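Local coordinates for putative nisin-resistance protein (Streptococcus agalactiae 515, PDB 4Y68) that probably confers resistance to the lantibiotic nisin by acting on it as a membrane-attached serine peptidase of family S41, at residues Pro167-Leu172 with Lys197-Glu202; Leu181-Asp186 with Lys191-Met196; Val275-Arg278 with Lys282-Asn285. All blocks are in the same frame, centred on the assembly; numbering follows the deposited sequence.

Contact 1. Residues Pro167-Leu172 with Lys197-Glu202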
ATOM      1  N   PRO A 167       4.493   8.715  -1.720  1.00 23.34           N
ATOM      2  CA  PRO A 167       5.536   8.893  -2.741  1.00 22.42           C
ATOM      3  C   PRO A 167       5.304   8.069  -4.019  1.00 26.51           C
ATOM      4  O   PRO A 167       5.755   8.454  -5.114  1.00 21.67           O
ATOM      5  CB  PRO A 167       6.807   8.426  -2.022  1.00 27.08           C
ATOM      6  CG  PRO A 167       6.326   7.624  -0.832  1.00 23.26           C
ATOM      7  CD  PRO A 167       5.043   8.243  -0.438  1.00 19.99           C
ATOM      8  N   MET A 168       4.612   6.938  -3.887  1.00 25.08           N
ATOM      9  CA  MET A 168       4.302   6.101  -5.050  1.00 27.45           C
ATOM     10  C   MET A 168       3.281   6.765  -5.954  1.00 24.90           C
ATOM     11  O   MET A 168       3.514   6.947  -7.156  1.00 28.62           O
ATOM     12  CB  MET A 168       3.783   4.722  -4.616  1.00 23.84           C
ATOM     13  CG  MET A 168       4.836   3.880  -3.978  1.00 26.25           C
ATOM     14  SD  MET A 168       4.329   2.178  -3.729  1.00 24.82           S
ATOM     15  CE  MET A 168       5.467   1.836  -2.395  1.00 18.21           C
ATOM     16  N   ILE A 169       2.137   7.120  -5.385  1.00 25.78           N
ATOM     17  CA  ILE A 169       1.115   7.761  -6.187  1.00 24.47           C
ATOM     18  C   ILE A 169       1.618   9.128  -6.606  1.00 23.54           C
ATOM     19  O   ILE A 169       1.482   9.510  -7.759  1.00 28.40           O
ATOM     20  CB  ILE A 169      -0.224   7.914  -5.439  1.00 22.17           C
ATOM     21  CG1 ILE A 169      -0.865   6.549  -5.180  1.00 21.40           C
ATOM     22  CG2 ILE A 169      -1.173   8.774  -6.271  1.00 20.44           C
ATOM     23  CD1 ILE A 169      -1.187   5.769  -6.427  1.00 22.28           C
ATOM     24  N   GLY A 170       2.200   9.858  -5.665  1.00 20.44           N
ATOM     25  CA  GLY A 170       2.724  11.189  -5.935  1.00 29.84           C
ATOM     26  C   GLY A 170       3.723  11.304  -7.087  1.00 29.42           C
ATOM     27  O   GLY A 170       3.608  12.181  -7.944  1.00 31.68           O
ATOM     28  N   GLY A 171       4.707  10.418  -7.118  1.00 25.08           N
ATOM     29  CA  GLY A 171       5.705  10.457  -8.163  1.00 24.16           C
ATOM     30  C   GLY A 171       5.092  10.179  -9.523  1.00 25.42           C
ATOM     31  O   GLY A 171       5.594  10.639 -10.542  1.00 31.90           O
ATOM     32  N   LEU A 172       3.994   9.434  -9.539  1.00 24.88           N
ATOM     33  CA  LEU A 172       3.344   9.054 -10.786  1.00 24.40           C
ATOM     34  C   LEU A 172       2.203  10.003 -11.146  1.00 25.48           C
ATOM     35  O   LEU A 172       1.408   9.717 -12.054  1.00 22.97           O
ATOM     36  CB  LEU A 172       2.824   7.620 -10.693  1.00 18.16           C
ATOM     37  CG  LEU A 172       3.920   6.585 -10.382  1.00 24.03           C
ATOM     38  CD1 LEU A 172       3.366   5.220  -9.975  1.00 22.70           C
ATOM     39  CD2 LEU A 172       4.884   6.432 -11.558  1.00 20.69           C
ATOM     40  N   LYS A 197      -6.616  14.353  -4.992  1.00 33.20           N
ATOM     41  CA  LYS A 197      -6.664  15.364  -3.910  1.00 33.32           C
ATOM     42  C   LYS A 197      -6.362  14.839  -2.493  1.00 32.00           C
ATOM     43  O   LYS A 197      -5.708  15.506  -1.699  1.00 33.16           O
ATOM     44  CB  LYS A 197      -8.033  16.040  -3.889  1.00 32.90           C
ATOM     45  CG  LYS A 197      -8.422  16.661  -5.201  1.00 40.71           C
ATOM     46  CD  LYS A 197      -9.943  16.634  -5.411  1.00 50.55           C
ATOM     47  CE  LYS A 197     -10.667  17.836  -4.778  1.00 56.35           C
ATOM     48  NZ  LYS A 197     -10.631  17.884  -3.281  1.00 58.79           N
ATOM     49  N   ASN A 198      -6.855  13.659  -2.147  1.00 33.28           N
ATOM     50  CA  ASN A 198      -6.492  13.075  -0.855  1.00 32.83           C
ATOM     51  C   ASN A 198      -4.988  12.746  -0.728  1.00 34.51           C
ATOM     52  O   ASN A 198      -4.550  12.279   0.330  1.00 36.94           O
ATOM     53  CB  ASN A 198      -7.283  11.794  -0.578  1.00 28.80           C
ATOM     54  CG  ASN A 198      -8.770  11.963  -0.751  1.00 33.75           C
ATOM     55  OD1 ASN A 198      -9.414  11.110  -1.362  1.00 33.22           O
ATOM     56  ND2 ASN A 198      -9.329  13.061  -0.231  1.00 30.75           N
ATOM     57  N   ILE A 199      -4.216  12.949  -1.798  1.00 28.67           N
ATOM     58  CA  ILE A 199      -2.789  12.643  -1.776  1.00 27.84           C
ATOM     59  C   ILE A 199      -2.029  13.908  -1.423  1.00 33.39           C
ATOM     60  O   ILE A 199      -2.152  14.905  -2.120  1.00 33.84           O
ATOM     61  CB  ILE A 199      -2.280  12.109  -3.137  1.00 28.37           C
ATOM     62  CG1 ILE A 199      -3.159  10.962  -3.637  1.00 25.97           C
ATOM     63  CG2 ILE A 199      -0.812  11.667  -3.028  1.00 27.26           C
ATOM     64  CD1 ILE A 199      -2.970   9.678  -2.860  1.00 21.54           C
ATOM     65  N   PRO A 200      -1.253  13.882  -0.333  1.00 35.01           N
ATOM     66  CA  PRO A 200      -0.549  15.095   0.107  1.00 38.05           C
ATOM     67  C   PRO A 200       0.574  15.520  -0.827  1.00 33.96           C
ATOM     68  O   PRO A 200       1.730  15.444  -0.442  1.00 39.26           O
ATOM     69  CB  PRO A 200       0.020  14.690   1.473  1.00 36.34           C
ATOM     70  CG  PRO A 200      -0.891  13.629   1.950  1.00 38.93           C
ATOM     71  CD  PRO A 200      -1.249  12.847   0.710  1.00 35.81           C
ATOM     72  N   LEU A 201       0.240  15.961  -2.031  1.00 33.15           N
ATOM     73  CA  LEU A 201       1.248  16.373  -2.996  1.00 36.35           C
ATOM     74  C   LEU A 201       2.048  17.579  -2.499  1.00 40.67           C
ATOM     75  O   LEU A 201       3.255  17.668  -2.735  1.00 40.25           O
ATOM     76  CB  LEU A 201       0.601  16.701  -4.343  1.00 31.30           C
ATOM     77  CG  LEU A 201      -0.067  15.560  -5.103  1.00 31.30           C
ATOM     78  CD1 LEU A 201      -0.443  16.032  -6.469  1.00 25.44           C
ATOM     79  CD2 LEU A 201       0.820  14.332  -5.198  1.00 29.22           C
ATOM     80  N   GLU A 202       1.366  18.507  -1.825  1.00 40.53           N
ATOM     81  CA  GLU A 202       2.011  19.707  -1.292  1.00 36.45           C
ATOM     82  C   GLU A 202       3.273  19.326  -0.503  1.00 39.77           C
ATOM     83  O   GLU A 202       4.336  19.895  -0.714  1.00 43.23           O
ATOM     84  CB  GLU A 202       1.032  20.509  -0.418  1.00 40.64           C
ATOM     85  CG  GLU A 202      -0.078  21.273  -1.198  1.00 35.52           C
ATOM     86  CD  GLU A 202      -1.217  20.363  -1.702  1.00 39.03           C
ATOM     87  OE1 GLU A 202      -1.338  19.211  -1.225  1.00 37.63           O
ATOM     88  OE2 GLU A 202      -1.990  20.800  -2.587  1.00 40.01           O
TER
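The backbones of G170 and L201 come closest where the last turn of helix 165-171 meets the irregular loop 197-202, their CA atoms 6.1 Å apart. The helical partner is still regular here, with G171 N bonded back to P167 O at 3.0 Å, and L172 is the first residue to leave helical geometry. On the loop side P200 is the centre of an inverse gamma turn, in which L201 N reaches I199 O at 2.6 Å. This tight turn separates I199 and L201 by one residue, and both side chains meet the helix.

I169 and I199 cross at about a right angle. The CG2 methyl of I169 lies 4.0 Å from I199 CG1 and equally far from CD1 of that residue, so one branch meets the side of an ethyl arm. In I169 a chi1 of -67° puts CG1 beside the backbone N and CG2 anti to it, facing the loop, while the CG1 arm leads away. L201 uses a single methyl: CD2 rests against G170 CA at 3.7 Å, directly on the helix backbone where glycine has no side chain to intervene. I199 CG2 makes a looser approach to G170 N.

M196 and S236 also touch I169, while R208 bonds to I199 O and pairs with E202 in a salt bridge. All the touching residues are buried, and the two segments bury 137 Å² between them, both sides summed. The contact thus rests on methyl groups packing on one another, on a methylene and on the helix backbone, with no polar bond between the segments.

Contact 2. Residues Leu181-Asp186 with Lys191-Met196; sequences LFHYTD and KKTITM
F182 and I194 form the hydrogen-bonded pair near one end of a two-stranded antiparallel ladder, the axes of strands 181-185 and 191-195 running 4.6 Å apart at closest approach. I194 N donates to F182 O at 2.9 Å. At the neighbouring hydrogen-bonded pair, Y184 and K192 exchange both backbone bonds. The regular ladder breaks at L181: its N donates to I194 O at 2.7 Å, and F182 N reaches the same oxygen only weakly. L181 and F182 thus both face I194 in a classic beta bulge.

CH-pi and apolar packing occupies the face bearing F182, Y184, K192 and I194. The F182 ring takes I194 CB over one face, offset toward the rim, and its CZ meets I194 CG1 at 3.5 Å. K192 CB lies over a face of the Y184 ring, 4.0 Å from the centroid, in a second CH-pi contact. I194 CD1 approaches Y184 CE1 obliquely, so I194 touches both rings. With chi1 of 57° and 63°, F182 and Y184 place CG between backbone N and carbonyl carbon, which swings both rings back over the neighbouring strand, where I194 and K192 lie.

Polar side chains meet on the other face. H183 ND1 and T193 OG1 share a hydrogen bond of 2.8 Å, the hydroxyl lying in the plane of the imidazole at its edge. K191, extended throughout, sets CE 3.7 Å from H183 CB and carries NZ over a ring face.

Apolar contact closes the bulged end, L181 CD2 touching M196 CE at 4.2 Å. Backbone bonds from H183 to S276 and T185 to I274 join this pair to strand 267-276: it is a beta hairpin with a classic bulge, built into an antiparallel sheet.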
ATOM      1  N   LEU A 181      -9.132   7.505  -7.694  1.00 23.21           N
ATOM      2  CA  LEU A 181      -8.108   6.491  -7.911  1.00 19.42           C
ATOM      3  C   LEU A 181      -8.643   5.085  -7.622  1.00 20.25           C
ATOM      4  O   LEU A 181      -8.501   4.188  -8.455  1.00 20.16           O
ATOM      5  CB  LEU A 181      -6.882   6.797  -7.053  1.00 19.75           C
ATOM      6  CG  LEU A 181      -5.799   7.687  -7.676  1.00 26.82           C
ATOM      7  CD1 LEU A 181      -6.239   8.412  -8.938  1.00 19.79           C
ATOM      8  CD2 LEU A 181      -5.242   8.653  -6.656  1.00 24.74           C
ATOM      9  N   PHE A 182      -9.223   4.888  -6.438  1.00 17.14           N
ATOM     10  CA  PHE A 182      -9.970   3.669  -6.119  1.00 20.93           C
ATOM     11  C   PHE A 182     -10.964   4.005  -4.999  1.00 22.93           C
ATOM     12  O   PHE A 182     -10.897   5.087  -4.433  1.00 22.95           O
ATOM     13  CB  PHE A 182      -9.035   2.501  -5.716  1.00 18.18           C
ATOM     14  CG  PHE A 182      -8.136   2.816  -4.549  1.00 21.28           C
ATOM     15  CD1 PHE A 182      -6.884   3.375  -4.749  1.00 18.54           C
ATOM     16  CD2 PHE A 182      -8.546   2.572  -3.256  1.00 20.88           C
ATOM     17  CE1 PHE A 182      -6.060   3.680  -3.676  1.00 22.60           C
ATOM     18  CE2 PHE A 182      -7.719   2.869  -2.181  1.00 22.20           C
ATOM     19  CZ  PHE A 182      -6.484   3.423  -2.386  1.00 21.97           C
ATOM     20  N   HIS A 183     -11.895   3.094  -4.704  1.00 24.96           N
ATOM     21  CA  HIS A 183     -12.822   3.255  -3.559  1.00 23.38           C
ATOM     22  C   HIS A 183     -12.534   2.256  -2.439  1.00 22.55           C
ATOM     23  O   HIS A 183     -11.888   1.233  -2.650  1.00 23.68           O
ATOM     24  CB  HIS A 183     -14.277   3.067  -3.992  1.00 23.95           C
ATOM     25  CG  HIS A 183     -14.631   3.785  -5.249  1.00 25.12           C
ATOM     26  ND1 HIS A 183     -15.006   5.110  -5.270  1.00 29.50           N
ATOM     27  CD2 HIS A 183     -14.694   3.354  -6.529  1.00 27.04           C
ATOM     28  CE1 HIS A 183     -15.275   5.468  -6.511  1.00 30.13           C
ATOM     29  NE2 HIS A 183     -15.094   4.420  -7.296  1.00 30.21           N
ATOM     30  N   TYR A 184     -13.038   2.532  -1.245  1.00 24.90           N
ATOM     31  CA  TYR A 184     -12.944   1.538  -0.192  1.00 23.45           C
ATOM     32  C   TYR A 184     -14.121   1.693   0.773  1.00 25.03           C
ATOM     33  O   TYR A 184     -14.605   2.800   1.020  1.00 27.54           O
ATOM     34  CB  TYR A 184     -11.583   1.629   0.530  1.00 21.51           C
ATOM     35  CG  TYR A 184     -11.320   2.930   1.241  1.00 22.81           C
ATOM     36  CD1 TYR A 184     -11.051   4.101   0.528  1.00 28.85           C
ATOM     37  CD2 TYR A 184     -11.328   2.995   2.628  1.00 27.92           C
ATOM     38  CE1 TYR A 184     -10.805   5.312   1.193  1.00 28.25           C
ATOM     39  CE2 TYR A 184     -11.089   4.184   3.297  1.00 31.91           C
ATOM     40  CZ  TYR A 184     -10.833   5.341   2.578  1.00 29.07           C
ATOM     41  OH  TYR A 184     -10.592   6.511   3.255  1.00 33.22           O
ATOM     42  N   THR A 185     -14.597   0.569   1.297  1.00 23.80           N
ATOM     43  CA  THR A 185     -15.754   0.556   2.194  1.00 25.92           C
ATOM     44  C   THR A 185     -15.420  -0.098   3.530  1.00 22.55           C
ATOM     45  O   THR A 185     -14.809  -1.160   3.537  1.00 22.67           O
ATOM     46  CB  THR A 185     -16.928  -0.209   1.540  1.00 26.51           C
ATOM     47  OG1 THR A 185     -17.205   0.366   0.262  1.00 26.17           O
ATOM     48  CG2 THR A 185     -18.193  -0.192   2.439  1.00 26.14           C
ATOM     49  N   ASP A 186     -15.821   0.507   4.650  1.00 23.19           N
ATOM     50  CA  ASP A 186     -15.480  -0.072   5.959  1.00 24.37           C
ATOM     51  C   ASP A 186     -16.540  -1.057   6.474  1.00 24.67           C
ATOM     52  O   ASP A 186     -17.532  -1.315   5.804  1.00 25.65           O
ATOM     53  CB  ASP A 186     -15.225   1.025   7.009  1.00 23.84           C
ATOM     54  CG  ASP A 186     -16.471   1.822   7.396  1.00 27.28           C
ATOM     55  OD1 ASP A 186     -17.628   1.425   7.124  1.00 27.96           O
ATOM     56  OD2 ASP A 186     -16.267   2.882   8.023  1.00 33.03           O
ATOM     57  N   LYS A 191     -18.752   4.043   2.431  1.00 29.58           N
ATOM     58  CA  LYS A 191     -17.947   4.029   1.223  1.00 27.91           C
ATOM     59  C   LYS A 191     -17.180   5.334   1.050  1.00 31.84           C
ATOM     60  O   LYS A 191     -17.746   6.423   1.114  1.00 35.19           O
ATOM     61  CB  LYS A 191     -18.808   3.767  -0.008  1.00 28.72           C
ATOM     62  CG  LYS A 191     -17.976   3.499  -1.260  1.00 36.34           C
ATOM     63  CD  LYS A 191     -18.856   3.273  -2.480  1.00 41.34           C
ATOM     64  CE  LYS A 191     -18.001   2.940  -3.680  1.00 41.83           C
ATOM     65  NZ  LYS A 191     -18.836   2.823  -4.900  1.00 43.89           N
ATOM     66  N   LYS A 192     -15.875   5.216   0.851  1.00 29.04           N
ATOM     67  CA  LYS A 192     -15.049   6.397   0.628  1.00 28.17           C
ATOM     68  C   LYS A 192     -14.220   6.249  -0.644  1.00 26.16           C
ATOM     69  O   LYS A 192     -14.235   5.210  -1.325  1.00 25.09           O
ATOM     70  CB  LYS A 192     -14.144   6.654   1.832  1.00 29.75           C
ATOM     71  CG  LYS A 192     -14.900   7.040   3.099  1.00 34.26           C
ATOM     72  CD  LYS A 192     -13.932   7.286   4.266  1.00 40.87           C
ATOM     73  CE  LYS A 192     -14.638   7.926   5.478  1.00 42.89           C
ATOM     74  NZ  LYS A 192     -13.671   8.461   6.512  1.00 41.72           N
ATOM     75  N   THR A 193     -13.499   7.302  -0.975  1.00 29.22           N
ATOM     76  CA  THR A 193     -12.797   7.334  -2.245  1.00 27.70           C
ATOM     77  C   THR A 193     -11.410   7.894  -2.016  1.00 27.00           C
ATOM     78  O   THR A 193     -11.268   8.864  -1.304  1.00 25.06           O
ATOM     79  CB  THR A 193     -13.565   8.182  -3.281  1.00 24.95           C
ATOM     80  OG1 THR A 193     -14.725   7.462  -3.719  1.00 28.85           O
ATOM     81  CG2 THR A 193     -12.691   8.475  -4.492  1.00 29.53           C
ATOM     82  N   ILE A 194     -10.381   7.260  -2.573  1.00 25.42           N
ATOM     83  CA  ILE A 194      -9.070   7.904  -2.638  1.00 26.13           C
ATOM     84  C   ILE A 194      -8.928   8.595  -4.011  1.00 24.58           C
ATOM     85  O   ILE A 194      -8.963   7.937  -5.046  1.00 23.27           O
ATOM     86  CB  ILE A 194      -7.926   6.908  -2.422  1.00 26.14           C
ATOM     87  CG1 ILE A 194      -8.012   6.270  -1.030  1.00 24.91           C
ATOM     88  CG2 ILE A 194      -6.572   7.578  -2.669  1.00 26.07           C
ATOM     89  CD1 ILE A 194      -7.984   7.277   0.133  1.00 28.62           C
ATOM     90  N   THR A 195      -8.837   9.922  -4.004  1.00 24.76           N
ATOM     91  CA  THR A 195      -8.662  10.719  -5.216  1.00 26.64           C
ATOM     92  C   THR A 195      -7.277  11.321  -5.178  1.00 27.37           C
ATOM     93  O   THR A 195      -6.603  11.268  -4.148  1.00 28.13           O
ATOM     94  CB  THR A 195      -9.688  11.901  -5.349  1.00 28.81           C
ATOM     95  OG1 THR A 195      -9.431  12.876  -4.324  1.00 32.67           O
ATOM     96  CG2 THR A 195     -11.108  11.420  -5.216  1.00 30.44           C
ATOM     97  N   MET A 196      -6.868  11.929  -6.281  1.00 26.09           N
ATOM     98  CA  MET A 196      -5.567  12.560  -6.319  1.00 28.44           C
ATOM     99  C   MET A 196      -5.498  13.689  -5.283  1.00 28.27           C
ATOM    100  O   MET A 196      -4.452  13.915  -4.710  1.00 31.17           O
ATOM    101  CB  MET A 196      -5.257  13.055  -7.738  1.00 28.44           C
ATOM    102  CG  MET A 196      -3.816  13.515  -7.953  1.00 27.58           C
ATOM    103  SD  MET A 196      -2.530  12.328  -7.487  1.00 26.89           S
ATOM    104  CE  MET A 196      -2.661  11.131  -8.794  1.00 21.40           C
TER

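Contact 3. Residues Val275-Arg278 with Lys282-Asn285; sequences VSDR and KYEN
Y283 reaches along the neighbouring strand to D277, two residues beyond its own bridge partner V275. The phenol and the carboxylate are turned well away from coplanarity, their planes 66° apart, and D277 CG lies at the edge of the ring in its plane, so the carboxylate group borders the ring rim as well as the hydroxyl. Y283 OH donates to D277 OD2 at 2.7 Å, though the position of that oxygen is less certain than most.

Torsions on both sides bring the groups together. Y283 holds CG anti to its carbonyl carbon (chi1 -54°), which lets the ring run beside strand 275-276. For D277, a chi1 of 61° turns the carboxylate to the phenol. Its other oxygen, OD1, accepts from Y281 N in the connecting turn, so the two oxygens grip different parts of the hairpin.

V275 and Y283 share one face of the sheet, and their side chains make only a loose contact, CG1 of V275 standing 4.3 Å from CD2 of Y283. V275 O is tied into the backbone and also lies at the edge of the tyrosine ring, near its plane. As a hydrogen-bonded antiparallel pair, these residues exchange V275 N to Y283 O at 3.1 Å and Y283 N to V275 O at 2.7 Å. The next pair, S276 with K282, is non-hydrogen-bonded and faces the other way; K282 CB packs near V275 O, but its extended chain leads away from the strand.

This short hairpin closes the end of strand 267-276. L235 of helix 229-235 touches both V275 and Y283, while along the other edge of strand 267-276, S276 is bonded through its backbone to H183 of strand 180-185.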
ATOM      1  N   VAL A 275     -12.023  -3.041  -1.108  1.00 23.98           N
ATOM      2  CA  VAL A 275     -11.587  -2.137  -2.169  1.00 20.83           C
ATOM      3  C   VAL A 275     -12.324  -2.379  -3.499  1.00 22.77           C
ATOM      4  O   VAL A 275     -12.658  -3.516  -3.848  1.00 20.62           O
ATOM      5  CB  VAL A 275     -10.056  -2.275  -2.375  1.00 22.01           C
ATOM      6  CG1 VAL A 275      -9.632  -1.768  -3.729  1.00 25.18           C
ATOM      7  CG2 VAL A 275      -9.287  -1.526  -1.270  1.00 25.27           C
ATOM      8  N   SER A 276     -12.585  -1.315  -4.252  1.00 21.05           N
ATOM      9  CA  SER A 276     -13.030  -1.501  -5.632  1.00 19.75           C
ATOM     10  C   SER A 276     -12.347  -0.499  -6.540  1.00 17.92           C
ATOM     11  O   SER A 276     -12.044   0.596  -6.119  1.00 20.71           O
ATOM     12  CB  SER A 276     -14.548  -1.380  -5.731  1.00 21.78           C
ATOM     13  OG  SER A 276     -14.949  -0.161  -5.164  1.00 27.75           O
ATOM     14  N   ASP A 277     -12.091  -0.885  -7.782  1.00 21.80           N
ATOM     15  CA  ASP A 277     -11.435  -0.000  -8.732  1.00 23.29           C
ATOM     16  C   ASP A 277     -12.476   0.881  -9.446  1.00 25.52           C
ATOM     17  O   ASP A 277     -13.678   0.776  -9.158  1.00 27.43           O
ATOM     18  CB  ASP A 277     -10.575  -0.807  -9.731  1.00 21.39           C
ATOM     19  CG  ASP A 277     -11.385  -1.786 -10.570  1.00 25.67           C
ATOM     20  OD1 ASP A 277     -12.568  -1.536 -10.854  1.00 24.46           O
ATOM     21  OD2 ASP A 277     -10.824  -2.828 -10.957  1.00 31.75           O
ATOM     22  N   ARG A 278     -12.010   1.766 -10.329  1.00 24.24           N
ATOM     23  CA  ARG A 278     -12.885   2.699 -11.061  1.00 27.00           C
ATOM     24  C   ARG A 278     -13.961   1.963 -11.867  1.00 32.47           C
ATOM     25  O   ARG A 278     -15.038   2.498 -12.108  1.00 30.06           O
ATOM     26  CB  ARG A 278     -12.065   3.600 -12.014  1.00 24.73           C
ATOM     27  CG  ARG A 278     -11.587   4.905 -11.386  1.00 32.36           C
ATOM     28  CD  ARG A 278     -10.845   5.829 -12.398  1.00 31.28           C
ATOM     29  NE  ARG A 278      -9.759   5.078 -12.983  1.00 23.90           N
ATOM     30  CZ  ARG A 278      -8.486   5.174 -12.617  1.00 24.18           C
ATOM     31  NH1 ARG A 278      -8.093   6.064 -11.705  1.00 19.75           N
ATOM     32  NH2 ARG A 278      -7.595   4.377 -13.200  1.00 27.05           N
ATOM     33  N   LYS A 282     -14.565  -5.617  -7.445  1.00 22.93           N
ATOM     34  CA  LYS A 282     -14.298  -5.663  -6.001  1.00 26.81           C
ATOM     35  C   LYS A 282     -13.081  -6.515  -5.641  1.00 24.42           C
ATOM     36  O   LYS A 282     -12.811  -7.526  -6.276  1.00 27.14           O
ATOM     37  CB  LYS A 282     -15.519  -6.173  -5.250  1.00 27.03           C
ATOM     38  CG  LYS A 282     -16.736  -5.273  -5.399  1.00 32.87           C
ATOM     39  CD  LYS A 282     -17.905  -5.777  -4.532  1.00 36.99           C
ATOM     40  CE  LYS A 282     -19.224  -5.104  -4.929  1.00 45.36           C
ATOM     41  NZ  LYS A 282     -20.345  -5.375  -3.962  1.00 56.44           N
ATOM     42  N   TYR A 283     -12.344  -6.082  -4.628  1.00 21.61           N
ATOM     43  CA  TYR A 283     -11.162  -6.808  -4.171  1.00 25.44           C
ATOM     44  C   TYR A 283     -11.237  -6.923  -2.669  1.00 24.62           C
ATOM     45  O   TYR A 283     -11.624  -5.972  -1.987  1.00 26.16           O
ATOM     46  CB  TYR A 283      -9.851  -6.103  -4.601  1.00 23.77           C
ATOM     47  CG  TYR A 283      -9.763  -5.840  -6.103  1.00 23.60           C
ATOM     48  CD1 TYR A 283      -9.070  -6.697  -6.944  1.00 22.17           C
ATOM     49  CD2 TYR A 283     -10.421  -4.771  -6.667  1.00 23.49           C
ATOM     50  CE1 TYR A 283      -9.023  -6.474  -8.295  1.00 22.79           C
ATOM     51  CE2 TYR A 283     -10.369  -4.534  -8.008  1.00 24.56           C
ATOM     52  CZ  TYR A 283      -9.670  -5.385  -8.818  1.00 26.01           C
ATOM     53  OH  TYR A 283      -9.620  -5.128 -10.165  1.00 31.98           O
ATOM     54  N   GLU A 284     -10.877  -8.087  -2.149  1.00 25.48           N
ATOM     55  CA  GLU A 284     -10.797  -8.275  -0.712  1.00 24.00           C
ATOM     56  C   GLU A 284      -9.659  -9.237  -0.422  1.00 22.47           C
ATOM     57  O   GLU A 284      -9.881 -10.411  -0.175  1.00 26.71           O
ATOM     58  CB  GLU A 284     -12.122  -8.792  -0.152  1.00 22.58           C
ATOM     59  CG  GLU A 284     -12.214  -8.760   1.357  1.00 23.22           C
ATOM     60  CD  GLU A 284     -13.590  -9.174   1.880  1.00 29.98           C
ATOM     61  OE1 GLU A 284     -14.573  -9.169   1.104  1.00 31.55           O
ATOM     62  OE2 GLU A 284     -13.689  -9.506   3.082  1.00 29.85           O
ATOM     63  N   ASN A 285      -8.435  -8.726  -0.465  1.00 22.26           N
ATOM     64  CA  ASN A 285      -7.259  -9.561  -0.300  1.00 22.19           C
ATOM     65  C   ASN A 285      -7.283 -10.613  -1.384  1.00 22.83           C
ATOM     66  O   ASN A 285      -7.087 -11.803  -1.140  1.00 26.94           O
ATOM     67  CB  ASN A 285      -7.216 -10.170   1.100  1.00 22.23           C
ATOM     68  CG  ASN A 285      -6.874  -9.129   2.159  1.00 25.84           C
ATOM     69  OD1 ASN A 285      -6.224  -8.126   1.855  1.00 21.74           O
ATOM     70  ND2 ASN A 285      -7.306  -9.357   3.396  1.00 20.24           N
TER

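Contact 1 closes a loop of chain that contains the hairpin of contact 2, and contact 3 follows later in sequence. Contacts 1 and 2 have centres 15 Å apart and touch through I169, which meets L181 and M196, and through I199, which meets I194. Contacts 2 and 3 are nearer, 10 Å between centres, and share the antiparallel sheet: strands 180-185 and 267-276 are neighbours, with H183 N and S276 O 2.9 Å apart. Contacts 1 and 3 do not touch, their nearest atoms being about 9 Å apart. Contact 2 thus connects helix 165-171, through contact 1, with strand 267-276, on which contact 3 is built, so the three form one continuous packed region of the S41 peptidase.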